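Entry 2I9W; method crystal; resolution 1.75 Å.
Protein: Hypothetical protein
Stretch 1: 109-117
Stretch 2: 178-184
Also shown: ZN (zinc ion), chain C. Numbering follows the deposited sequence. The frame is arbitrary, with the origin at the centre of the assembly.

Stretch 1 109-117: KLSKRHAQV
Stretch 2, residues 178-184: RCCGMYI

A metal-bound thiolate is often steadied by a second-shell hydrogen bond, and the C-terminal residues of this chain offer a compact example. Zinc is held by Cys179 SG and Cys180 SG, each 2.4 Å from ZN, with two further ligand atoms from elsewhere in the structure. Cys179 (phi/psi -141/-117, chi1 t) precedes Cys180 (-69/-23, chi1 m), and 180-182 keep helical angles, so Tyr183 N reaches Cys180 O at 3.0 Å. Arg113 CD packs 3.7 Å from Cys179 SG.

Polar contacts centre on His114, the first residue of a strand that runs through 117 and beyond (-122/157, chi1 m, chi2 91°); His114 CA lies 8.1 Å from Cys180 CA. His114 NE2 donates to Cys180 SG at 3.3 Å and 167°, nearly linear, with the sulfur close to the ring plane. The other ring nitrogen, His114 ND1, lies 2.8 Å from Ser111 OG (chi1 p), a hydrogen bond that helps fix the imidazole; Ser111 OG also accepts from Arg113 N at 2.9 Å.

Aromatic packing completes the contact. Tyr183 (-121/-26, chi1 m, chi2 -68°) turns its edge to the face of His114, centroids 4.8 Å apart and planes at 57°. Leu110 (chi1 t, chi2 p) lays CD2 over a face of Tyr183, 3.5 Å from Tyr183 CE1.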

# COMPACT_ATOMS: atom_id res chain seq x y z
N LYS A 109 1.96 6.10 -14.56
CA LYS A 109 2.00 5.45 -15.87
C LYS A 109 3.34 4.77 -16.09
O LYS A 109 3.99 4.99 -17.11
CB LYS A 109 1.72 6.47 -16.98
CG LYS A 109 0.28 6.94 -17.05
CD LYS A 109 0.01 7.79 -18.34
N LEU A 110 3.75 3.93 -15.12
CA LEU A 110 5.01 3.21 -15.25
C LEU A 110 4.92 2.28 -16.45
O LEU A 110 5.84 2.26 -17.28
CB LEU A 110 5.31 2.42 -14.00
CG LEU A 110 6.57 1.55 -13.96
CD1 LEU A 110 7.88 2.42 -13.98
CD2 LEU A 110 6.49 0.64 -12.72
N SER A 111 3.79 1.57 -16.57
CA SER A 111 3.42 0.81 -17.78
C SER A 111 1.93 1.00 -18.01
O SER A 111 1.28 1.74 -17.27
CB SER A 111 3.64 -0.70 -17.61
OG SER A 111 2.58 -1.22 -16.82
N LYS A 112 1.39 0.27 -18.99
CA LYS A 112 -0.04 0.23 -19.25
C LYS A 112 -0.83 -0.16 -18.03
O LYS A 112 -1.95 0.30 -17.86
CB LYS A 112 -0.34 -0.76 -20.37
CG LYS A 112 -1.79 -0.82 -20.78
N ARG A 113 -0.27 -1.00 -17.17
CA ARG A 113 -1.02 -1.47 -16.01
C ARG A 113 -0.31 -1.32 -14.67
O ARG A 113 -0.83 -1.80 -13.62
CB ARG A 113 -1.45 -2.91 -16.24
CG ARG A 113 -0.32 -3.88 -16.44
CD ARG A 113 -0.82 -5.24 -17.05
NE ARG A 113 -1.86 -5.19 -18.09
CZ ARG A 113 -1.70 -5.24 -19.43
NH1 ARG A 113 -0.51 -5.24 -20.04
NH2 ARG A 113 -2.79 -5.22 -20.19
N HIS A 114 0.86 -0.69 -14.65
CA HIS A 114 1.60 -0.49 -13.40
C HIS A 114 1.91 0.95 -13.05
O HIS A 114 1.96 1.83 -13.91
CB HIS A 114 2.95 -1.17 -13.46
CG HIS A 114 2.86 -2.63 -13.65
ND1 HIS A 114 2.87 -3.19 -14.91
CD2 HIS A 114 2.78 -3.65 -12.77
CE1 HIS A 114 2.77 -4.50 -14.79
NE2 HIS A 114 2.74 -4.81 -13.51
N ALA A 115 2.13 1.16 -11.76
CA ALA A 115 2.49 2.46 -11.22
C ALA A 115 3.52 2.20 -10.13
O ALA A 115 3.57 1.12 -9.53
CB ALA A 115 1.24 3.16 -10.68
N GLN A 116 4.32 3.21 -9.87
CA GLN A 116 5.22 3.24 -8.76
C GLN A 116 4.98 4.48 -7.87
O GLN A 116 4.50 5.51 -8.28
CB GLN A 116 6.68 3.18 -9.23
CG GLN A 116 7.18 1.76 -9.41
CD GLN A 116 8.57 1.62 -9.99
OE1 GLN A 116 9.18 2.57 -10.48
NE2 GLN A 116 9.06 0.38 -9.99
N VAL A 117 5.35 4.30 -6.62
CA VAL A 117 5.33 5.32 -5.57
C VAL A 117 6.64 5.15 -4.80
O VAL A 117 6.93 4.05 -4.27
CB VAL A 117 4.17 5.11 -4.57
CG1 VAL A 117 4.15 6.22 -3.50
CG2 VAL A 117 2.83 4.99 -5.33
N ARG A 178 7.12 -10.17 -18.99
CA ARG A 178 6.77 -8.94 -19.73
C ARG A 178 5.69 -8.16 -18.97
O ARG A 178 4.99 -7.28 -19.55
CB ARG A 178 6.28 -9.26 -21.14
CG ARG A 178 7.39 -9.59 -22.14
CD ARG A 178 8.12 -8.33 -22.69
NE ARG A 178 7.31 -7.52 -23.61
CZ ARG A 178 7.75 -6.40 -24.20
NH1 ARG A 178 8.98 -5.94 -23.98
NH2 ARG A 178 6.94 -5.70 -25.01
N CYS A 179 5.53 -8.50 -17.70
CA CYS A 179 4.46 -7.90 -16.88
C CYS A 179 4.95 -7.64 -15.46
O CYS A 179 5.87 -6.88 -15.31
CB CYS A 179 3.16 -8.73 -16.90
SG CYS A 179 1.65 -7.88 -16.36
N CYS A 180 4.39 -8.29 -14.44
CA CYS A 180 4.78 -7.97 -13.05
C CYS A 180 6.22 -8.40 -12.73
O CYS A 180 6.86 -7.82 -11.85
CB CYS A 180 3.76 -8.55 -12.08
SG CYS A 180 2.11 -7.76 -12.21
N GLY A 181 6.73 -9.38 -13.49
CA GLY A 181 8.12 -9.83 -13.37
C GLY A 181 9.16 -8.80 -13.82
O GLY A 181 10.33 -8.96 -13.47
N MSE A 182 8.75 -7.78 -14.58
CA MSE A 182 9.60 -6.63 -14.87
C MSE A 182 9.97 -5.89 -13.58
O MSE A 182 11.01 -5.23 -13.50
CB MSE A 182 8.91 -5.62 -15.79
CG MSE A 182 8.62 -6.03 -17.23
SE MSE A 182 10.23 -6.36 -18.25
CE MSE A 182 11.38 -5.02 -17.42
N TYR A 183 9.11 -5.99 -12.58
CA TYR A 183 9.21 -5.11 -11.41
C TYR A 183 9.39 -5.85 -10.10
O TYR A 183 9.94 -5.26 -9.17
CB TYR A 183 8.00 -4.18 -11.36
CG TYR A 183 7.73 -3.47 -12.67
CD1 TYR A 183 8.60 -2.52 -13.14
CD2 TYR A 183 6.60 -3.79 -13.45
CE1 TYR A 183 8.38 -1.85 -14.35
CE2 TYR A 183 6.37 -3.12 -14.67
CZ TYR A 183 7.26 -2.14 -15.10
OH TYR A 183 7.09 -1.47 -16.33
N ILE A 184 8.94 -7.11 -10.00
CA ILE A 184 9.27 -7.99 -8.86
C ILE A 184 9.84 -9.32 -9.30
O ILE A 184 10.24 -10.15 -8.47
CB ILE A 184 8.06 -8.30 -7.94
CG1 ILE A 184 7.03 -9.18 -8.66
CG2 ILE A 184 7.45 -7.01 -7.42
CD1 ILE A 184 5.86 -9.55 -7.80
OXT ILE A 184 9.92 -9.61 -10.49
ZN ZN C . 1.21 -8.78 -14.15